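Local coordinates for protein tRNA (cytosine(72)-C(5))-methyltransferase (Pyrococcus horikoshii, PDB 5ZVE) that methylates carbon 5 of cytosine 72 in several tRNAs, using S-adenosyl-L-methionine as the methyl donor, at residues V188-E194 and Q347-I351; T212-A216 and L245-V250. One frame throughout, in Å; residues are numbered along the deposited sequence.

Contact 1 (V188-E194 and Q347-I351)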
ATOM      1  N   VAL A 188      -9.542   5.566   3.859  1.00 19.75           N
ATOM      2  CA  VAL A 188     -10.974   5.602   3.587  1.00 21.37           C
ATOM      3  C   VAL A 188     -11.632   4.283   3.998  1.00 24.12           C
ATOM      4  O   VAL A 188     -12.739   4.270   4.541  1.00 23.79           O
ATOM      5  CB  VAL A 188     -11.256   5.884   2.092  1.00 23.31           C
ATOM      6  CG1 VAL A 188     -12.741   5.843   1.810  1.00 18.50           C
ATOM      7  CG2 VAL A 188     -10.686   7.239   1.690  1.00 18.40           C
ATOM      8  N   THR A 189     -10.935   3.178   3.749  1.00 24.70           N
ATOM      9  CA  THR A 189     -11.442   1.847   4.076  1.00 22.77           C
ATOM     10  C   THR A 189     -11.865   1.725   5.544  1.00 25.50           C
ATOM     11  O   THR A 189     -12.991   1.322   5.837  1.00 25.53           O
ATOM     12  CB  THR A 189     -10.391   0.756   3.765  1.00 24.12           C
ATOM     13  OG1 THR A 189     -10.104   0.746   2.361  1.00 18.33           O
ATOM     14  CG2 THR A 189     -10.895  -0.616   4.186  1.00 24.05           C
ATOM     15  N   ALA A 190     -10.974   2.089   6.462  1.00 26.01           N
ATOM     16  CA  ALA A 190     -11.272   1.994   7.892  1.00 23.93           C
ATOM     17  C   ALA A 190     -12.411   2.928   8.295  1.00 26.10           C
ATOM     18  O   ALA A 190     -13.238   2.587   9.139  1.00 28.12           O
ATOM     19  CB  ALA A 190     -10.029   2.292   8.714  1.00 26.43           C
ATOM     20  N   ARG A 191     -12.444   4.111   7.693  1.00 23.68           N
ATOM     21  CA  ARG A 191     -13.533   5.054   7.929  1.00 25.99           C
ATOM     22  C   ARG A 191     -14.882   4.484   7.492  1.00 26.21           C
ATOM     23  O   ARG A 191     -15.868   4.548   8.227  1.00 22.67           O
ATOM     24  CB  ARG A 191     -13.258   6.368   7.198  1.00 22.99           C
ATOM     25  CG  ARG A 191     -12.309   7.291   7.935  1.00 25.16           C
ATOM     26  CD  ARG A 191     -13.073   8.119   8.957  1.00 24.76           C
ATOM     27  NE  ARG A 191     -12.218   9.108   9.603  1.00 31.28           N
ATOM     28  CZ  ARG A 191     -12.653  10.009  10.474  1.00 29.61           C
ATOM     29  NH1 ARG A 191     -13.938  10.051  10.799  1.00 38.70           N
ATOM     30  NH2 ARG A 191     -11.805  10.869  11.016  1.00 35.48           N
ATOM     31  N   VAL A 192     -14.907   3.927   6.289  1.00 25.36           N
ATOM     32  CA  VAL A 192     -16.122   3.382   5.699  1.00 27.86           C
ATOM     33  C   VAL A 192     -16.664   2.200   6.515  1.00 26.50           C
ATOM     34  O   VAL A 192     -17.853   1.893   6.470  1.00 27.93           O
ATOM     35  CB  VAL A 192     -15.850   2.976   4.224  1.00 30.72           C
ATOM     36  CG1 VAL A 192     -16.951   2.098   3.654  1.00 32.00           C
ATOM     37  CG2 VAL A 192     -15.637   4.227   3.369  1.00 27.46           C
ATOM     38  N   LEU A 193     -15.800   1.590   7.319  1.00 28.72           N
ATOM     39  CA  LEU A 193     -16.219   0.521   8.217  1.00 24.77           C
ATOM     40  C   LEU A 193     -17.050   1.059   9.379  1.00 28.74           C
ATOM     41  O   LEU A 193     -17.904   0.352   9.921  1.00 26.32           O
ATOM     42  CB  LEU A 193     -15.004  -0.235   8.758  1.00 21.27           C
ATOM     43  CG  LEU A 193     -15.341  -1.449   9.629  1.00 27.42           C
ATOM     44  CD1 LEU A 193     -16.145  -2.475   8.840  1.00 27.25           C
ATOM     45  CD2 LEU A 193     -14.087  -2.090  10.202  1.00 22.40           C
ATOM     46  N   GLU A 194     -16.801   2.318   9.737  1.00 29.62           N
ATOM     47  CA  GLU A 194     -17.474   2.982  10.855  1.00 28.91           C
ATOM     48  C   GLU A 194     -17.472   2.141  12.132  1.00 29.09           C
ATOM     49  O   GLU A 194     -18.535   1.795  12.646  1.00 27.96           O
ATOM     50  CB  GLU A 194     -18.917   3.333  10.485  1.00 31.38           C
ATOM     51  CG  GLU A 194     -19.070   4.226   9.266  1.00 27.37           C
ATOM     52  CD  GLU A 194     -20.524   4.596   9.005  1.00 36.44           C
ATOM     53  OE1 GLU A 194     -21.350   4.460   9.932  1.00 46.98           O
ATOM     54  OE2 GLU A 194     -20.845   5.023   7.876  1.00 39.77           O
ATOM     55  N   GLN A 347     -21.259   3.801   0.933  1.00 29.41           N
ATOM     56  CA  GLN A 347     -20.097   4.064   1.767  1.00 26.75           C
ATOM     57  C   GLN A 347     -20.110   5.521   2.214  1.00 25.56           C
ATOM     58  O   GLN A 347     -20.518   6.406   1.459  1.00 27.32           O
ATOM     59  CB  GLN A 347     -18.808   3.730   1.016  1.00 24.39           C
ATOM     60  CG  GLN A 347     -18.707   2.269   0.600  1.00 24.41           C
ATOM     61  CD  GLN A 347     -17.429   1.967  -0.152  1.00 24.27           C
ATOM     62  OE1 GLN A 347     -16.463   2.727  -0.084  1.00 23.54           O
ATOM     63  NE2 GLN A 347     -17.413   0.847  -0.866  1.00 24.80           N
ATOM     64  N   SER A 348     -19.660   5.765   3.442  1.00 23.11           N
ATOM     65  CA  SER A 348     -19.814   7.073   4.071  1.00 26.00           C
ATOM     66  C   SER A 348     -18.944   8.125   3.401  1.00 28.60           C
ATOM     67  O   SER A 348     -19.304   9.300   3.358  1.00 25.61           O
ATOM     68  CB  SER A 348     -19.481   6.995   5.560  1.00 27.00           C
ATOM     69  OG  SER A 348     -18.141   6.574   5.760  1.00 31.41           O
ATOM     70  N   ILE A 349     -17.799   7.697   2.882  1.00 24.97           N
ATOM     71  CA  ILE A 349     -16.934   8.577   2.109  1.00 26.45           C
ATOM     72  C   ILE A 349     -16.771   8.011   0.708  1.00 25.20           C
ATOM     73  O   ILE A 349     -16.313   6.888   0.540  1.00 28.86           O
ATOM     74  CB  ILE A 349     -15.549   8.740   2.768  1.00 26.72           C
ATOM     75  CG1 ILE A 349     -15.686   9.381   4.152  1.00 25.97           C
ATOM     76  CG2 ILE A 349     -14.620   9.554   1.875  1.00 22.81           C
ATOM     77  CD1 ILE A 349     -14.386   9.454   4.936  1.00 27.03           C
ATOM     78  N   PHE A 350     -17.153   8.789  -0.297  1.00 26.45           N
ATOM     79  CA  PHE A 350     -16.994   8.358  -1.677  1.00 24.92           C
ATOM     80  C   PHE A 350     -16.324   9.455  -2.486  1.00 23.11           C
ATOM     81  O   PHE A 350     -16.975  10.406  -2.916  1.00 22.78           O
ATOM     82  CB  PHE A 350     -18.339   7.998  -2.306  1.00 22.86           C
ATOM     83  CG  PHE A 350     -18.227   7.021  -3.446  1.00 26.90           C
ATOM     84  CD1 PHE A 350     -17.652   7.401  -4.651  1.00 21.84           C
ATOM     85  CD2 PHE A 350     -18.710   5.727  -3.317  1.00 22.47           C
ATOM     86  CE1 PHE A 350     -17.544   6.506  -5.698  1.00 23.05           C
ATOM     87  CE2 PHE A 350     -18.611   4.830  -4.360  1.00 23.62           C
ATOM     88  CZ  PHE A 350     -18.028   5.218  -5.554  1.00 25.89           C
ATOM     89  N   ILE A 351     -15.020   9.315  -2.694  1.00 22.99           N
ATOM     90  CA  ILE A 351     -14.276  10.291  -3.472  1.00 22.41           C
ATOM     91  C   ILE A 351     -13.552   9.623  -4.635  1.00 26.25           C
ATOM     92  O   ILE A 351     -12.859  10.281  -5.405  1.00 26.71           O
ATOM     93  CB  ILE A 351     -13.260  11.049  -2.593  1.00 26.26           C
ATOM     94  CG1 ILE A 351     -12.297  10.073  -1.915  1.00 21.66           C
ATOM     95  CG2 ILE A 351     -13.989  11.906  -1.561  1.00 23.08           C
ATOM     96  CD1 ILE A 351     -11.448  10.697  -0.821  1.00 17.77           C
TER
HETATM   97  O   HOH W   1     -19.571   3.671   5.743  1.00 28.16           O
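Val188 and Val192, one turn apart on helix 184-193, touch the irregular loop 347-351 within the Rossmann-like methyltransferase domain of this RsmB/NOP family enzyme. Most of the interface is apolar. At Val192, CG1 lies opposite the backbone N (chi1 166°), which brings it against the aliphatic part of Gln347, with CG 3.5 Å from CG1 of Val192. The two side chains cross obliquely, and the amide of Gln347 is anchored beyond them, by OE1 to Gln362 and by NE2 to the carbonyl of Ile376. Shortening Val192 to an alanine would remove both methyls and is likely to open a gap beside the Gln347 chain, leaving its methylenes without that support. One turn back, Val188 CG1 stands 4.1 Å from Ile349 CB, while its CG2 reaches Ile351 CD1 at 4.3 Å. Ile349 also sends CD1 to within 4.0 Å of Arg191 CB; beyond that point the arginine chain bends at chi2 (-84°) and leads away to a salt bridge with Glu69.

The polar link between the segments is a water at the helix end, where Glu194 has positive phi. Beside the water, Glu194 OE2 approaches Ser348 CB to 3.3 Å. The water donates to the Val192 carbonyl O at 2.6 Å and to Glu194 OE2 at 2.8 Å, and it accepts the backbone N-H of Ser348.

Contact 2 (T212-A216 and L245-V250)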
ATOM      1  N   THR A 212      -5.733  -1.934  10.991  1.00 21.88           N
ATOM      2  CA  THR A 212      -6.102  -2.310  12.351  1.00 26.86           C
ATOM      3  C   THR A 212      -5.879  -1.160  13.334  1.00 25.70           C
ATOM      4  O   THR A 212      -6.753  -0.840  14.141  1.00 28.36           O
ATOM      5  CB  THR A 212      -5.319  -3.533  12.833  1.00 27.50           C
ATOM      6  OG1 THR A 212      -5.527  -4.620  11.923  1.00 31.81           O
ATOM      7  CG2 THR A 212      -5.786  -3.946  14.220  1.00 27.81           C
ATOM      8  N   THR A 213      -4.712  -0.532  13.249  1.00 26.26           N
ATOM      9  CA  THR A 213      -4.364   0.539  14.174  1.00 29.63           C
ATOM     10  C   THR A 213      -5.187   1.798  13.901  1.00 27.20           C
ATOM     11  O   THR A 213      -5.446   2.586  14.808  1.00 26.72           O
ATOM     12  CB  THR A 213      -2.855   0.864  14.116  1.00 26.06           C
ATOM     13  OG1 THR A 213      -2.448   1.085  12.759  1.00 24.47           O
ATOM     14  CG2 THR A 213      -2.050  -0.294  14.694  1.00 28.28           C
ATOM     15  N   HIS A 214      -5.603   1.979  12.653  1.00 28.14           N
ATOM     16  CA  HIS A 214      -6.499   3.074  12.303  1.00 26.44           C
ATOM     17  C   HIS A 214      -7.854   2.900  12.994  1.00 27.40           C
ATOM     18  O   HIS A 214      -8.411   3.854  13.535  1.00 25.43           O
ATOM     19  CB  HIS A 214      -6.665   3.163  10.783  1.00 24.05           C
ATOM     20  CG  HIS A 214      -7.378   4.393  10.317  1.00 22.16           C
ATOM     21  ND1 HIS A 214      -7.685   4.617   8.994  1.00 24.24           N
ATOM     22  CD2 HIS A 214      -7.839   5.471  10.999  1.00 25.18           C
ATOM     23  CE1 HIS A 214      -8.310   5.777   8.878  1.00 25.80           C
ATOM     24  NE2 HIS A 214      -8.414   6.314  10.080  1.00 25.42           N
ATOM     25  N   ILE A 215      -8.374   1.674  12.979  1.00 26.80           N
ATOM     26  CA  ILE A 215      -9.602   1.349  13.701  1.00 24.24           C
ATOM     27  C   ILE A 215      -9.443   1.654  15.187  1.00 24.05           C
ATOM     28  O   ILE A 215     -10.347   2.195  15.832  1.00 24.30           O
ATOM     29  CB  ILE A 215      -9.996  -0.134  13.531  1.00 25.45           C
ATOM     30  CG1 ILE A 215     -10.192  -0.474  12.056  1.00 25.59           C
ATOM     31  CG2 ILE A 215     -11.268  -0.442  14.304  1.00 21.54           C
ATOM     32  CD1 ILE A 215     -11.467   0.068  11.463  1.00 28.14           C
ATOM     33  N   ALA A 216      -8.275   1.312  15.717  1.00 26.55           N
ATOM     34  CA  ALA A 216      -7.977   1.517  17.129  1.00 31.69           C
ATOM     35  C   ALA A 216      -8.044   2.991  17.529  1.00 30.73           C
ATOM     36  O   ALA A 216      -8.550   3.318  18.600  1.00 31.64           O
ATOM     37  CB  ALA A 216      -6.609   0.941  17.460  1.00 27.20           C
ATOM     38  N   LEU A 245       2.765   2.963  18.208  1.00 31.76           N
ATOM     39  CA  LEU A 245       1.611   3.830  18.019  1.00 33.08           C
ATOM     40  C   LEU A 245       0.811   4.015  19.302  1.00 31.66           C
ATOM     41  O   LEU A 245      -0.084   4.854  19.360  1.00 29.80           O
ATOM     42  CB  LEU A 245       0.706   3.269  16.920  1.00 31.75           C
ATOM     43  CG  LEU A 245       1.246   3.337  15.492  1.00 30.63           C
ATOM     44  CD1 LEU A 245       0.284   2.652  14.539  1.00 26.68           C
ATOM     45  CD2 LEU A 245       1.466   4.785  15.078  1.00 25.96           C
ATOM     46  N   GLY A 246       1.136   3.235  20.328  1.00 34.53           N
ATOM     47  CA  GLY A 246       0.419   3.304  21.589  1.00 31.68           C
ATOM     48  C   GLY A 246      -0.958   2.666  21.538  1.00 39.03           C
ATOM     49  O   GLY A 246      -1.876   3.080  22.249  1.00 32.01           O
ATOM     50  N   VAL A 247      -1.102   1.650  20.694  1.00 37.50           N
ATOM     51  CA  VAL A 247      -2.377   0.959  20.541  1.00 34.24           C
ATOM     52  C   VAL A 247      -2.570  -0.079  21.650  1.00 34.92           C
ATOM     53  O   VAL A 247      -1.742  -0.965  21.833  1.00 34.93           O
ATOM     54  CB  VAL A 247      -2.475   0.279  19.165  1.00 36.42           C
ATOM     55  CG1 VAL A 247      -3.720  -0.581  19.084  1.00 32.86           C
ATOM     56  CG2 VAL A 247      -2.470   1.329  18.060  1.00 29.17           C
ATOM     57  N   LYS A 248      -3.663   0.043  22.393  1.00 34.84           N
ATOM     58  CA  LYS A 248      -3.939  -0.856  23.510  1.00 41.32           C
ATOM     59  C   LYS A 248      -5.232  -1.611  23.253  1.00 43.95           C
ATOM     60  O   LYS A 248      -5.825  -2.198  24.156  1.00 41.99           O
ATOM     61  CB  LYS A 248      -4.040  -0.065  24.814  1.00 40.43           C
ATOM     62  CG  LYS A 248      -2.808   0.766  25.123  1.00 42.21           C
ATOM     63  CD  LYS A 248      -2.983   1.558  26.405  1.00 50.30           C
ATOM     64  CE  LYS A 248      -1.733   2.350  26.745  1.00 52.59           C
ATOM     65  NZ  LYS A 248      -1.844   2.985  28.086  1.00 60.65           N
ATOM     66  N   ASN A 249      -5.647  -1.590  21.994  1.00 43.96           N
ATOM     67  CA  ASN A 249      -7.003  -1.929  21.616  1.00 40.83           C
ATOM     68  C   ASN A 249      -7.124  -3.288  20.925  1.00 36.45           C
ATOM     69  O   ASN A 249      -8.224  -3.763  20.641  1.00 38.63           O
ATOM     70  CB  ASN A 249      -7.538  -0.800  20.725  1.00 33.24           C
ATOM     71  CG  ASN A 249      -9.032  -0.812  20.608  1.00 44.48           C
ATOM     72  OD1 ASN A 249      -9.723  -1.365  21.462  1.00 49.47           O
ATOM     73  ND2 ASN A 249      -9.551  -0.133  19.593  1.00 45.20           N
ATOM     74  N   VAL A 250      -5.983  -3.912  20.663  1.00 38.60           N
ATOM     75  CA  VAL A 250      -5.922  -4.999  19.696  1.00 33.71           C
ATOM     76  C   VAL A 250      -5.483  -6.329  20.297  1.00 37.96           C
ATOM     77  O   VAL A 250      -4.522  -6.392  21.067  1.00 38.35           O
ATOM     78  CB  VAL A 250      -4.969  -4.640  18.538  1.00 29.42           C
ATOM     79  CG1 VAL A 250      -4.882  -5.770  17.543  1.00 35.54           C
ATOM     80  CG2 VAL A 250      -5.453  -3.380  17.845  1.00 30.72           C
TER
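Thr213 OG1 has several hydrogen-bonding partners: it is hydrogen-bonded to the carbonyl O of Gly209 and to NH2 of Arg39, with a weak further hydrogen bond to the Gly210 O, while Leu245 CD1 rests on it at 3.6 Å. The hydroxyl sits between the backbone N and the carbonyl carbon (chi1 51°), a setting that turns it back along its own helix toward Gly209. CG2 is then left to meet Val247 CG2 at 3.8 Å, and the Thr213 side chain crosses those of Leu245 and Val247 at about a right angle.

Between the segments themselves the contacts are van der Waals. Ala216 CB meets Val247 CG1 at 3.6 Å and Asn249 CB at 3.8 Å, so a single methyl group touches both residues. Thr212 divides its branches: OG1 is hydrogen-bonded to OD2 of Asp203, whereas CG2, opposite the backbone N, packs against Val250 CG2 at 3.7 Å.

The loop's shape follows from the end of helix 232-245. Gly246, with positive phi (74°), is the C-prime residue of a Schellman motif, in which Val247 N bonds to Ile242 O and Gly246 N to Lys243 O. The chain reverses there, and the CB of Val247 points toward helix 210-218.

The first residues of helix 210-218, Gly210 and Lys211, belong to the S-adenosyl-L-methionine-binding segment 205-211. The helix packs against the loop joining helix 232-245 to strand 250-254, with Met238 of helix 232-245 also on Thr212, and Ile225 of strand 225-229 touching both Thr212 and Asn249.

In the fold
Both contacts belong to the methyltransferase domain, and their centres lie about 18 Å apart. The helices bring them together: Leu193 CD2 of contact 1 packs on Ile215 CD1 of contact 2 at 3.6 Å, and Ala190 touches both His214 and Ile215, so helices 184-193 and 210-218 pack against each other while each holds a different loop. Contact 1 is partly buried and includes the exposed Ser348; it combines packing of valines on isoleucines and on a glutamine chain with a bridging water. Contact 2 is buried, and its segments meet largely through methyl groups, the threonine hydroxyls being satisfied elsewhere. It also lies nearer the cofactor: Thr212 is about 6 Å from bound S-adenosyl-L-homocysteine, against about 12 Å for Val188, measured from the side chains.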